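Local coordinates for type-2 restriction enzyme NlaIV (Neisseria lactamica, PDB 6QM2), which cleaves double-stranded DNA as a type II restriction endonuclease, recognising the sequence 5'-GGNNCC-3' and cutting after its third base to leave blunt ends, at residues F94-P100 and V176-I180; F107-S111 and V202-T208; I115-Y119 and A222-Y227; E192-S196 and I239-Y243. All coordinates share one frame; numbering follows the deposited sequence.

In the fold
From the N terminus, the chain first passes the end of strand 88-95, then the start and the end of helix 107-116. These are the first segments of contacts 1, 2 and 3. Contact 1 closes its loop at 176-180, after strand 168-172. Helix 191-204 then opens contact 4 and, at its C-terminal end, closes contact 2. Helix 215-227 closes contact 3, and the C-terminal tail closes contact 4. Contact 1 crosses contacts 2 and 3 but precedes contact 4. Contacts 2, 3 and 4 cross one another, and none nests. Contact 1 tethers a loop to the central sheet; the others join the helices and the tail. Tyr110 and Phe194 link contacts 2 and 4 directly.

Contact 1: residues F94-P100 and V176-I180; sequences FNRNASP and VWYSI
Phe94 and Tyr178 share the same kind of first torsion. In each, CG lies between the backbone N and the carbonyl carbon (chi1 70° and 52°), and the two rings come from opposite directions to meet. They touch rim to rim, with Phe94 CZ 3.5 Å from Tyr178 CE2. The ring planes are nearly parallel, 8° apart, but neither ring lies over the face of the other. Arg96 reaches the same tyrosine through a chain bent at its second torsion. Its guanidinium lies over one ring face in a cation-pi contact, with Arg96 CZ 4.1 Å from the centroid of the Tyr178 ring. The two planes are tilted against each other, not laid flat. Val176 CG1 covers the opposite face of the tyrosine from within its own segment. Arg96 NE also forms a salt bridge with Asp142 on strand 138-147, which helps to fix the guanidinium.

Phe94 and Asn95 end strand 88-95 of the mixed sheet in this PD-(D/E)XK-clan nuclease, and a type I turn runs from Asn95 to Ala98. Trp177 completes an aromatic cluster with Phe94 and Tyr178. It meets Phe94 obliquely, with Phe94 CE1 4.0 Å from Trp177 CH2.

Pro100 fits in beside this cluster. Pro100 CG is 3.7 Å from Trp177 CZ3, and Pro100 CD is 3.6 Å from Tyr178 OH. Pro100 CD also lies 4.1 Å from Val176 CG2, where the two side chains cross at about a right angle. Trp144 meets Trp177 edge to face.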
loop_
_atom_site.group_PDB
_atom_site.type_symbol
_atom_site.label_atom_id
_atom_site.label_comp_id
_atom_site.label_asym_id
_atom_site.label_seq_id
_atom_site.Cartn_x
_atom_site.Cartn_y
_atom_site.Cartn_z
ATOM N N PHE A 94 -8.339 4.000 12.227
ATOM C CA PHE A 94 -8.648 2.592 12.006
ATOM C C PHE A 94 -10.037 2.442 11.394
ATOM O O PHE A 94 -10.922 3.270 11.631
ATOM C CB PHE A 94 -8.540 1.795 13.315
ATOM C CG PHE A 94 -9.630 2.094 14.315
ATOM C CD1 PHE A 94 -9.607 3.264 15.060
ATOM C CD2 PHE A 94 -10.672 1.195 14.522
ATOM C CE1 PHE A 94 -10.604 3.538 15.988
ATOM C CE2 PHE A 94 -11.672 1.463 15.447
ATOM C CZ PHE A 94 -11.638 2.638 16.182
ATOM N N ASN A 95 -10.210 1.391 10.594
ATOM C CA ASN A 95 -11.506 1.066 10.016
ATOM C C ASN A 95 -12.440 0.651 11.151
ATOM O O ASN A 95 -12.156 -0.312 11.864
ATOM C CB ASN A 95 -11.376 -0.059 8.986
ATOM C CG ASN A 95 -12.693 -0.382 8.309
ATOM O OD1 ASN A 95 -13.389 -1.312 8.707
ATOM N ND2 ASN A 95 -13.055 0.404 7.299
ATOM N N ARG A 96 -13.542 1.384 11.309
ATOM C CA ARG A 96 -14.455 1.216 12.447
ATOM C C ARG A 96 -15.157 -0.152 12.489
ATOM O O ARG A 96 -15.562 -0.589 13.565
ATOM C CB ARG A 96 -15.486 2.361 12.457
ATOM C CG ARG A 96 -16.482 2.388 13.617
ATOM C CD ARG A 96 -15.837 2.696 14.958
ATOM N NE ARG A 96 -16.725 2.375 16.077
ATOM C CZ ARG A 96 -16.951 1.148 16.557
ATOM N NH1 ARG A 96 -16.368 0.073 16.027
ATOM N NH2 ARG A 96 -17.782 0.989 17.584
ATOM N N ASN A 97 -15.287 -0.827 11.343
ATOM C CA ASN A 97 -15.965 -2.138 11.282
ATOM C C ASN A 97 -15.221 -3.235 12.056
ATOM O O ASN A 97 -15.859 -4.127 12.620
ATOM C CB ASN A 97 -16.188 -2.598 9.832
ATOM C CG ASN A 97 -16.912 -1.561 8.988
ATOM O OD1 ASN A 97 -16.469 -1.224 7.889
ATOM N ND2 ASN A 97 -18.021 -1.041 9.503
ATOM N N ALA A 98 -13.887 -3.162 12.072
ATOM C CA ALA A 98 -13.039 -4.078 12.848
ATOM C C ALA A 98 -12.400 -3.374 14.053
ATOM O O ALA A 98 -12.530 -2.160 14.215
ATOM C CB ALA A 98 -11.964 -4.669 11.950
ATOM N N SER A 99 -11.710 -4.152 14.888
ATOM C CA SER A 99 -10.989 -3.623 16.058
ATOM C C SER A 99 -9.796 -2.747 15.649
ATOM O O SER A 99 -9.324 -2.856 14.514
ATOM C CB SER A 99 -10.502 -4.770 16.953
ATOM O OG SER A 99 -11.595 -5.407 17.587
ATOM N N PRO A 100 -9.305 -1.878 16.567
ATOM C CA PRO A 100 -8.222 -0.944 16.212
ATOM C C PRO A 100 -6.918 -1.616 15.751
ATOM O O PRO A 100 -6.308 -2.377 16.506
ATOM C CB PRO A 100 -8.004 -0.145 17.505
ATOM C CG PRO A 100 -9.279 -0.277 18.257
ATOM C CD PRO A 100 -9.760 -1.659 17.955
ATOM N N VAL A 176 -9.815 -2.286 23.144
ATOM C CA VAL A 176 -11.091 -1.801 22.616
ATOM C C VAL A 176 -11.782 -1.000 23.721
ATOM O O VAL A 176 -12.615 -1.512 24.474
ATOM C CB VAL A 176 -11.976 -2.957 22.103
ATOM C CG1 VAL A 176 -13.252 -2.409 21.483
ATOM C CG2 VAL A 176 -11.210 -3.795 21.085
ATOM N N TRP A 177 -11.389 0.265 23.804
ATOM C CA TRP A 177 -11.859 1.208 24.825
ATOM C C TRP A 177 -13.332 1.607 24.647
ATOM O O TRP A 177 -14.032 1.856 25.630
ATOM C CB TRP A 177 -10.960 2.465 24.831
ATOM C CG TRP A 177 -11.095 3.323 23.596
ATOM C CD1 TRP A 177 -11.979 4.344 23.409
ATOM C CD2 TRP A 177 -10.341 3.217 22.375
ATOM N NE1 TRP A 177 -11.824 4.881 22.157
ATOM C CE2 TRP A 177 -10.827 4.210 21.498
ATOM C CE3 TRP A 177 -9.301 2.382 21.939
ATOM C CZ2 TRP A 177 -10.309 4.395 20.207
ATOM C CZ3 TRP A 177 -8.787 2.563 20.653
ATOM C CH2 TRP A 177 -9.294 3.565 19.805
ATOM N N TYR A 178 -13.780 1.669 23.391
ATOM C CA TYR A 178 -15.124 2.167 23.039
ATOM C C TYR A 178 -16.298 1.217 23.314
ATOM O O TYR A 178 -17.431 1.682 23.444
ATOM C CB TYR A 178 -15.181 2.642 21.567
ATOM C CG TYR A 178 -14.689 1.651 20.524
ATOM C CD1 TYR A 178 -15.463 0.550 20.148
ATOM C CD2 TYR A 178 -13.450 1.824 19.900
ATOM C CE1 TYR A 178 -15.013 -0.354 19.192
ATOM C CE2 TYR A 178 -12.991 0.925 18.944
ATOM C CZ TYR A 178 -13.775 -0.159 18.591
ATOM O OH TYR A 178 -13.324 -1.050 17.646
ATOM N N SER A 179 -16.026 -0.087 23.401
ATOM C CA SER A 179 -17.072 -1.102 23.545
ATOM C C SER A 179 -17.822 -0.986 24.871
ATOM O O SER A 179 -17.200 -0.940 25.936
ATOM C CB SER A 179 -16.472 -2.507 23.427
ATOM O OG SER A 179 -15.507 -2.743 24.437
ATOM N N ILE A 180 -19.153 -0.932 24.792
ATOM C CA ILE A 180 -20.024 -0.926 25.986
ATOM C C ILE A 180 -20.058 -2.304 26.683
ATOM O O ILE A 180 -20.367 -2.389 27.876
ATOM C CB ILE A 180 -21.463 -0.443 25.636
ATOM C CG1 ILE A 180 -22.223 -0.018 26.905
ATOM C CG2 ILE A 180 -22.241 -1.499 24.848
ATOM C CD1 ILE A 180 -23.521 0.714 26.629
#

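Contact 2: residues F107-S111 and V202-T208; sequences FKMYS and VYQNPAT
Phe107 puts the edge of its ring against the end of helix 191-204. Val202 N lies at the ring edge, 3.5 Å from Phe107 CZ. Phe107 CZ is also 3.7 Å from Val202 CG2, and the two side chains cross at about a right angle. At the ring edge, and in its plane, Thr208 OG1 lies 3.7 Å from Phe107 CE2. Asn205 ND2 approaches Phe107 CD2 obliquely at 3.7 Å. One turn further along helix 107-116, Ser111 CB meets the same valine methyl, 3.7 Å from Val202 CG2. Thr208 CG2 slides alongside Lys108, 4.0 Å from Lys108 CB.

The next shell holds these groups in place. Thr208 OG1 donates to Val202 O at 2.7 Å, in the carbonyl plane and on a lone pair. This bond ties Thr208 back to the helix end. With chi1 at 60°, OG1 reaches Val202 O and CG2 is left beside Lys108. Asn205 OD1 accepts from Ala207 N at 3.0 Å, forming an Asx turn. Further out, Val169 and Ile172 of strand 168-172 pack on Phe107, as do Ile198 and Thr201 of helix 191-204.

The contact rests mainly on van der Waals packing, with polar atoms at the ring rim. The bonds of Thr208 OG1 and Asn205 OD1 stay within 202-208. Because the threonine proton goes to Val202 O, the oxygen turned to the phenylalanine edge probably meets the ring C-H weakly and favourably.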
loop_
_atom_site.group_PDB
_atom_site.type_symbol
_atom_site.label_atom_id
_atom_site.label_comp_id
_atom_site.label_asym_id
_atom_site.label_seq_id
_atom_site.Cartn_x
_atom_site.Cartn_y
_atom_site.Cartn_z
ATOM N N PHE A 107 7.724 -1.458 22.223
ATOM C CA PHE A 107 7.838 -1.454 23.682
ATOM C C PHE A 107 9.242 -1.086 24.175
ATOM O O PHE A 107 9.373 -0.298 25.115
ATOM C CB PHE A 107 7.403 -2.788 24.302
ATOM C CG PHE A 107 7.588 -2.829 25.790
ATOM C CD1 PHE A 107 6.642 -2.255 26.634
ATOM C CD2 PHE A 107 8.736 -3.386 26.348
ATOM C CE1 PHE A 107 6.823 -2.260 28.008
ATOM C CE2 PHE A 107 8.923 -3.392 27.722
ATOM C CZ PHE A 107 7.965 -2.827 28.552
ATOM N N LYS A 108 10.284 -1.652 23.564
ATOM C CA LYS A 108 11.650 -1.367 24.017
ATOM C C LYS A 108 11.942 0.124 23.918
ATOM O O LYS A 108 12.469 0.710 24.858
ATOM C CB LYS A 108 12.706 -2.174 23.250
ATOM C CG LYS A 108 14.145 -1.770 23.584
ATOM C CD LYS A 108 15.124 -2.938 23.606
ATOM C CE LYS A 108 15.164 -3.703 22.288
ATOM N NZ LYS A 108 16.293 -4.676 22.244
ATOM N N MET A 109 11.587 0.726 22.786
ATOM C CA MET A 109 11.792 2.159 22.582
ATOM C C MET A 109 10.987 3.006 23.564
ATOM O O MET A 109 11.502 3.987 24.101
ATOM C CB MET A 109 11.437 2.565 21.148
ATOM C CG MET A 109 12.462 2.144 20.108
ATOM S SD MET A 109 11.929 2.616 18.452
ATOM C CE MET A 109 12.301 4.373 18.446
ATOM N N TYR A 110 9.736 2.612 23.797
ATOM C CA TYR A 110 8.798 3.376 24.632
ATOM C C TYR A 110 9.117 3.304 26.115
ATOM O O TYR A 110 8.964 4.299 26.811
ATOM C CB TYR A 110 7.363 2.913 24.366
ATOM C CG TYR A 110 6.275 3.813 24.910
ATOM C CD1 TYR A 110 5.772 4.866 24.150
ATOM C CD2 TYR A 110 5.718 3.588 26.168
ATOM C CE1 TYR A 110 4.762 5.686 24.635
ATOM C CE2 TYR A 110 4.704 4.398 26.661
ATOM C CZ TYR A 110 4.229 5.445 25.890
ATOM O OH TYR A 110 3.230 6.251 26.373
ATOM N N SER A 111 9.558 2.142 26.594
ATOM C CA SER A 111 9.995 2.007 27.985
ATOM C C SER A 111 11.208 2.903 28.297
ATOM O O SER A 111 11.286 3.460 29.392
ATOM C CB SER A 111 10.276 0.539 28.346
ATOM O OG SER A 111 11.167 -0.072 27.433
ATOM N N VAL A 202 8.741 -4.430 31.592
ATOM C CA VAL A 202 10.186 -4.284 31.398
ATOM C C VAL A 202 10.921 -5.510 31.954
ATOM O O VAL A 202 11.803 -6.052 31.293
ATOM C CB VAL A 202 10.740 -2.969 32.024
ATOM C CG1 VAL A 202 12.262 -2.961 32.060
ATOM C CG2 VAL A 202 10.264 -1.751 31.243
ATOM N N TYR A 203 10.543 -5.939 33.157
ATOM C CA TYR A 203 11.149 -7.117 33.792
ATOM C C TYR A 203 10.722 -8.432 33.139
ATOM O O TYR A 203 11.550 -9.333 32.964
ATOM C CB TYR A 203 10.815 -7.156 35.286
ATOM C CG TYR A 203 11.374 -8.368 35.994
ATOM C CD1 TYR A 203 12.748 -8.585 36.062
ATOM C CD2 TYR A 203 10.533 -9.307 36.583
ATOM C CE1 TYR A 203 13.266 -9.695 36.708
ATOM C CE2 TYR A 203 11.043 -10.421 37.230
ATOM C CZ TYR A 203 12.409 -10.611 37.290
ATOM O OH TYR A 203 12.916 -11.715 37.929
ATOM N N GLN A 204 9.430 -8.536 32.811
ATOM C CA GLN A 204 8.867 -9.724 32.144
ATOM C C GLN A 204 9.556 -10.018 30.816
ATOM O O GLN A 204 9.852 -11.165 30.508
ATOM C CB GLN A 204 7.362 -9.551 31.898
ATOM C CG GLN A 204 6.501 -9.593 33.158
ATOM C CD GLN A 204 5.038 -9.264 32.894
ATOM O OE1 GLN A 204 4.676 -8.786 31.814
ATOM N NE2 GLN A 204 4.186 -9.512 33.887
ATOM N N ASN A 205 9.802 -8.963 30.046
ATOM C CA ASN A 205 10.428 -9.048 28.728
ATOM C C ASN A 205 11.930 -9.308 28.879
ATOM O O ASN A 205 12.634 -8.456 29.404
ATOM C CB ASN A 205 10.178 -7.729 27.985
ATOM C CG ASN A 205 10.747 -7.707 26.579
ATOM O OD1 ASN A 205 11.341 -8.677 26.102
ATOM N ND2 ASN A 205 10.551 -6.583 25.898
ATOM N N PRO A 206 12.425 -10.475 28.408
ATOM C CA PRO A 206 13.872 -10.749 28.498
ATOM C C PRO A 206 14.766 -9.704 27.820
ATOM O O PRO A 206 15.883 -9.476 28.277
ATOM C CB PRO A 206 14.026 -12.109 27.799
ATOM C CG PRO A 206 12.687 -12.746 27.902
ATOM C CD PRO A 206 11.701 -11.616 27.812
ATOM N N ALA A 207 14.273 -9.087 26.746
ATOM C CA ALA A 207 15.020 -8.063 26.013
ATOM C C ALA A 207 15.290 -6.800 26.839
ATOM O O ALA A 207 16.376 -6.228 26.749
ATOM C CB ALA A 207 14.289 -7.702 24.726
ATOM N N THR A 208 14.313 -6.375 27.635
ATOM C CA THR A 208 14.438 -5.156 28.438
ATOM C C THR A 208 14.727 -5.418 29.932
ATOM O O THR A 208 14.719 -4.488 30.735
ATOM C CB THR A 208 13.168 -4.295 28.296
ATOM O OG1 THR A 208 12.035 -5.034 28.755
ATOM C CG2 THR A 208 12.941 -3.908 26.844
#

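Contact 3: residues I115-Y119 and A222-Y227; sequences IHKPY and AYKKHY
Pro118 makes the apolar part of this contact with the last turns of helix 215-227. Pro118 CG sits 3.8 Å from Ala222 CB. Pro118 CB lies 4.0 Å from Tyr223 CD1, reaching that ring obliquely. The proline thus rests on residues of successive helical positions.

A CH-pi contact extends this patch. Pro118 CD stands over one face of the His226 imidazole, 4.1 Å from the ring centroid and 19° off the ring normal. The His226 torsion makes this possible: CG lies opposite the carbonyl carbon and next to the backbone N (chi1 -69°), which carries the imidazole over to the proline.

The aromatic contacts come next along the chain. Tyr119 and His226 meet obliquely, with centroids 5.4 Å apart and planes at 44°. His226 ND1 comes to the edge of the tyrosine ring, 3.5 Å from Tyr119 CD2. Tyr227 brings its phenol end against the backbone side of the same residue, with Tyr227 OH 3.5 Å from Tyr119 CA. Within the second helix, the hydroxyl of Tyr223 lies over the centre of the Tyr227 ring. Arg86 makes a cation-pi contact with Tyr227 from outside the two segments.

Here two helix ends meet. Helix 107-116 finishes, Lys117 leaves helical geometry, and a short 3-10 segment beginning at Pro118 packs on the C-terminal end of helix 215-227. The contact joins the end of helix 107-116 to the end of helix 215-227, a helix-end to helix-end packing.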
loop_
_atom_site.group_PDB
_atom_site.type_symbol
_atom_site.label_atom_id
_atom_site.label_comp_id
_atom_site.label_asym_id
_atom_site.label_seq_id
_atom_site.Cartn_x
_atom_site.Cartn_y
_atom_site.Cartn_z
ATOM N N ILE A 115 11.262 7.320 30.433
ATOM C CA ILE A 115 12.217 7.740 31.466
ATOM C C ILE A 115 12.880 9.062 31.076
ATOM O O ILE A 115 12.948 9.980 31.884
ATOM C CB ILE A 115 13.278 6.656 31.753
ATOM C CG1 ILE A 115 12.627 5.544 32.580
ATOM C CG2 ILE A 115 14.490 7.243 32.487
ATOM C CD1 ILE A 115 13.496 4.330 32.815
ATOM N N HIS A 116 13.375 9.148 29.845
ATOM C CA HIS A 116 14.058 10.353 29.365
ATOM C C HIS A 116 13.070 11.507 29.144
ATOM O O HIS A 116 13.401 12.666 29.394
ATOM C CB HIS A 116 14.837 10.056 28.074
ATOM C CG HIS A 116 16.005 9.132 28.265
ATOM N ND1 HIS A 116 17.259 9.405 27.758
ATOM C CD2 HIS A 116 16.114 7.943 28.910
ATOM C CE1 HIS A 116 18.086 8.425 28.078
ATOM N NE2 HIS A 116 17.416 7.526 28.779
ATOM N N LYS A 117 11.857 11.176 28.698
ATOM C CA LYS A 117 10.831 12.161 28.360
ATOM C C LYS A 117 9.451 11.729 28.894
ATOM O O LYS A 117 8.567 11.365 28.114
ATOM C CB LYS A 117 10.776 12.335 26.839
ATOM C CG LYS A 117 12.077 12.775 26.182
ATOM C CD LYS A 117 11.876 12.944 24.681
ATOM C CE LYS A 117 13.143 13.380 23.964
ATOM N NZ LYS A 117 12.825 13.972 22.635
ATOM N N PRO A 118 9.253 11.777 30.228
ATOM C CA PRO A 118 7.970 11.393 30.852
ATOM C C PRO A 118 6.751 12.152 30.341
ATOM O O PRO A 118 5.643 11.625 30.371
ATOM C CB PRO A 118 8.180 11.718 32.334
ATOM C CG PRO A 118 9.650 11.730 32.524
ATOM C CD PRO A 118 10.234 12.218 31.237
ATOM N N TYR A 119 6.960 13.387 29.902
ATOM C CA TYR A 119 5.906 14.180 29.259
ATOM C C TYR A 119 5.244 13.538 28.020
ATOM O O TYR A 119 4.156 13.970 27.614
ATOM C CB TYR A 119 6.408 15.593 28.923
ATOM C CG TYR A 119 7.668 15.661 28.075
ATOM C CD1 TYR A 119 7.605 15.617 26.687
ATOM C CD2 TYR A 119 8.926 15.794 28.669
ATOM C CE1 TYR A 119 8.760 15.688 25.913
ATOM C CE2 TYR A 119 10.083 15.862 27.903
ATOM C CZ TYR A 119 9.994 15.813 26.528
ATOM O OH TYR A 119 11.134 15.887 25.771
ATOM N N ALA A 222 12.603 11.298 37.210
ATOM C CA ALA A 222 12.397 11.971 35.932
ATOM C C ALA A 222 11.034 12.650 35.850
ATOM O O ALA A 222 10.927 13.744 35.307
ATOM C CB ALA A 222 12.560 10.991 34.788
ATOM N N TYR A 223 9.993 12.011 36.377
ATOM C CA TYR A 223 8.672 12.648 36.427
ATOM C C TYR A 223 8.717 13.895 37.308
ATOM O O TYR A 223 8.115 14.917 36.970
ATOM C CB TYR A 223 7.589 11.687 36.927
ATOM C CG TYR A 223 6.191 12.172 36.618
ATOM C CD1 TYR A 223 5.590 11.892 35.389
ATOM C CD2 TYR A 223 5.472 12.924 37.543
ATOM C CE1 TYR A 223 4.311 12.344 35.093
ATOM C CE2 TYR A 223 4.192 13.380 37.261
ATOM C CZ TYR A 223 3.613 13.090 36.034
ATOM O OH TYR A 223 2.342 13.542 35.747
ATOM N N LYS A 224 9.454 13.806 38.418
ATOM C CA LYS A 224 9.595 14.923 39.349
ATOM C C LYS A 224 10.279 16.126 38.701
ATOM O O LYS A 224 9.787 17.243 38.830
ATOM C CB LYS A 224 10.334 14.504 40.625
ATOM C CG LYS A 224 10.142 15.477 41.778
ATOM C CD LYS A 224 10.923 15.061 43.011
ATOM C CE LYS A 224 10.947 16.178 44.043
ATOM N NZ LYS A 224 11.725 15.798 45.253
ATOM N N LYS A 225 11.394 15.903 38.003
ATOM C CA LYS A 225 12.068 16.994 37.279
ATOM C C LYS A 225 11.127 17.723 36.326
ATOM O O LYS A 225 10.959 18.937 36.420
ATOM C CB LYS A 225 13.296 16.502 36.498
ATOM C CG LYS A 225 14.593 16.566 37.288
ATOM C CD LYS A 225 15.821 16.575 36.389
ATOM C CE LYS A 225 17.067 16.905 37.198
ATOM N NZ LYS A 225 18.315 16.587 36.456
ATOM N N HIS A 226 10.489 16.970 35.438
ATOM C CA HIS A 226 9.718 17.563 34.347
ATOM C C HIS A 226 8.392 18.182 34.780
ATOM O O HIS A 226 7.949 19.159 34.172
ATOM C CB HIS A 226 9.513 16.539 33.228
ATOM C CG HIS A 226 10.773 16.204 32.492
ATOM N ND1 HIS A 226 11.075 16.735 31.257
ATOM C CD2 HIS A 226 11.824 15.417 32.829
ATOM C CE1 HIS A 226 12.247 16.275 30.858
ATOM N NE2 HIS A 226 12.722 15.472 31.793
ATOM N N TYR A 227 7.770 17.630 35.822
ATOM C CA TYR A 227 6.471 18.127 36.308
ATOM C C TYR A 227 6.521 18.892 37.650
ATOM O O TYR A 227 5.519 19.506 38.044
ATOM C CB TYR A 227 5.465 16.965 36.367
ATOM C CG TYR A 227 4.936 16.569 35.002
ATOM C CD1 TYR A 227 3.892 17.282 34.414
ATOM C CD2 TYR A 227 5.482 15.497 34.291
ATOM C CE1 TYR A 227 3.399 16.940 33.164
ATOM C CE2 TYR A 227 4.996 15.148 33.035
ATOM C CZ TYR A 227 3.952 15.876 32.479
ATOM O OH TYR A 227 3.444 15.559 31.245
#

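Contact 4: residues E192-S196 and I239-Y243; sequences EDFVS and IAHKY
A salt bridge to the buried Asp193 joins the first turn of helix 191-204 to the C-terminal tail after helix 236-239. Asp193 is at its centre, with Lys242 and Tyr243 on the other side. Both donate to the same oxygen. Lys242 NZ forms the salt bridge to Asp193 OD2 at 2.9 Å, on the syn side and 19° out of the carboxylate plane. Tyr243 OH donates to Asp193 OD2 at 2.5 Å, on the anti lone pair of that oxygen. This oxygen lies at the edge of the tyrosine ring, and the carboxylate and ring planes stand 74° apart. Asp193 points its CG away from its own carbonyl carbon (chi1 -68°), which carries the carboxylate out to the tail.

Ile239 supplies the apolar side. Ile239 CD1 lies 3.4 Å from Asp193 OD1 and 3.8 Å from Ser196 OG. That serine hydroxyl is hydrogen-bonded to Pro234 O, so its polar need is met elsewhere.

Second partners reinforce the site. Lys242 NZ also forms a salt bridge with Glu189, and Tyr243 OH accepts from the backbone N of the same residue. Trp236 packs on both Ser196 and Tyr243.

With two donors on one oxygen, the aspartate is probably held ionised despite its burial. Lys242, between two carboxylates, is probably positively charged. The tail is thus bound to the helix by charge and by directed bonds, with Ile239 packed beside them.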
loop_
_atom_site.group_PDB
_atom_site.type_symbol
_atom_site.label_atom_id
_atom_site.label_comp_id
_atom_site.label_asym_id
_atom_site.label_seq_id
_atom_site.Cartn_x
_atom_site.Cartn_y
_atom_site.Cartn_z
ATOM N N GLU A 192 -0.924 6.148 36.443
ATOM C CA GLU A 192 -0.040 5.417 37.362
ATOM C C GLU A 192 -0.092 3.908 37.115
ATOM O O GLU A 192 0.945 3.238 37.129
ATOM C CB GLU A 192 -0.372 5.721 38.835
ATOM C CG GLU A 192 0.023 7.118 39.320
ATOM C CD GLU A 192 -1.004 8.210 39.028
ATOM O OE1 GLU A 192 -2.073 7.916 38.444
ATOM O OE2 GLU A 192 -0.736 9.380 39.386
ATOM N N ASP A 193 -1.300 3.393 36.875
ATOM C CA ASP A 193 -1.505 1.964 36.603
ATOM C C ASP A 193 -0.874 1.538 35.277
ATOM O O ASP A 193 -0.203 0.508 35.221
ATOM C CB ASP A 193 -3.001 1.608 36.615
ATOM C CG ASP A 193 -3.634 1.715 38.007
ATOM O OD1 ASP A 193 -2.930 2.014 38.994
ATOM O OD2 ASP A 193 -4.857 1.494 38.114
ATOM N N PHE A 194 -1.093 2.330 34.224
ATOM C CA PHE A 194 -0.424 2.127 32.926
ATOM C C PHE A 194 1.096 2.032 33.094
ATOM O O PHE A 194 1.725 1.103 32.591
ATOM C CB PHE A 194 -0.791 3.256 31.946
ATOM C CG PHE A 194 -0.022 3.230 30.643
ATOM C CD1 PHE A 194 -0.436 2.423 29.593
ATOM C CD2 PHE A 194 1.105 4.024 30.460
ATOM C CE1 PHE A 194 0.264 2.402 28.394
ATOM C CE2 PHE A 194 1.808 4.004 29.263
ATOM C CZ PHE A 194 1.388 3.192 28.227
ATOM N N VAL A 195 1.669 2.986 33.822
ATOM C CA VAL A 195 3.112 3.024 34.043
ATOM C C VAL A 195 3.552 1.814 34.867
ATOM O O VAL A 195 4.614 1.241 34.596
ATOM C CB VAL A 195 3.561 4.350 34.711
ATOM C CG1 VAL A 195 5.040 4.308 35.096
ATOM C CG2 VAL A 195 3.299 5.533 33.781
ATOM N N SER A 196 2.742 1.428 35.858
ATOM C CA SER A 196 3.005 0.217 36.650
ATOM C C SER A 196 3.075 -1.026 35.769
ATOM O O SER A 196 3.936 -1.886 35.976
ATOM C CB SER A 196 1.947 0.010 37.736
ATOM O OG SER A 196 2.207 -1.179 38.470
ATOM N N ILE A 239 -2.110 -4.224 41.924
ATOM C CA ILE A 239 -3.204 -3.707 41.077
ATOM C C ILE A 239 -3.603 -4.606 39.904
ATOM O O ILE A 239 -4.596 -4.323 39.228
ATOM C CB ILE A 239 -2.900 -2.287 40.530
ATOM C CG1 ILE A 239 -1.620 -2.257 39.677
ATOM C CG2 ILE A 239 -2.795 -1.295 41.677
ATOM C CD1 ILE A 239 -1.561 -1.079 38.729
ATOM N N ALA A 240 -2.844 -5.677 39.666
ATOM C CA ALA A 240 -3.083 -6.575 38.525
ATOM C C ALA A 240 -4.514 -7.100 38.457
ATOM O O ALA A 240 -5.087 -7.166 37.371
ATOM C CB ALA A 240 -2.102 -7.742 38.540
ATOM N N HIS A 241 -5.088 -7.444 39.614
ATOM C CA HIS A 241 -6.454 -7.988 39.692
ATOM C C HIS A 241 -7.528 -7.133 38.993
ATOM O O HIS A 241 -8.484 -7.678 38.439
ATOM C CB HIS A 241 -6.865 -8.256 41.150
ATOM C CG HIS A 241 -7.047 -7.020 41.977
ATOM N ND1 HIS A 241 -8.205 -6.272 41.951
ATOM C CD2 HIS A 241 -6.228 -6.410 42.866
ATOM C CE1 HIS A 241 -8.087 -5.249 42.778
ATOM N NE2 HIS A 241 -6.896 -5.311 43.348
ATOM N N LYS A 242 -7.361 -5.812 39.008
ATOM C CA LYS A 242 -8.301 -4.901 38.339
ATOM C C LYS A 242 -8.342 -5.078 36.816
ATOM O O LYS A 242 -9.351 -4.751 36.185
ATOM C CB LYS A 242 -7.955 -3.437 38.645
ATOM C CG LYS A 242 -8.052 -3.033 40.111
ATOM C CD LYS A 242 -8.006 -1.519 40.292
ATOM C CE LYS A 242 -6.644 -0.936 39.945
ATOM N NZ LYS A 242 -6.588 0.535 40.165
ATOM N N TYR A 243 -7.243 -5.578 36.241
ATOM C CA TYR A 243 -7.046 -5.644 34.787
ATOM C C TYR A 243 -6.991 -7.062 34.180
ATOM O O TYR A 243 -7.128 -7.213 32.962
ATOM C CB TYR A 243 -5.784 -4.840 34.443
ATOM C CG TYR A 243 -5.888 -3.403 34.918
ATOM C CD1 TYR A 243 -6.839 -2.542 34.367
ATOM C CD2 TYR A 243 -5.072 -2.913 35.942
ATOM C CE1 TYR A 243 -6.966 -1.234 34.808
ATOM C CE2 TYR A 243 -5.189 -1.598 36.388
ATOM C CZ TYR A 243 -6.139 -0.762 35.815
ATOM O OH TYR A 243 -6.276 0.545 36.233
#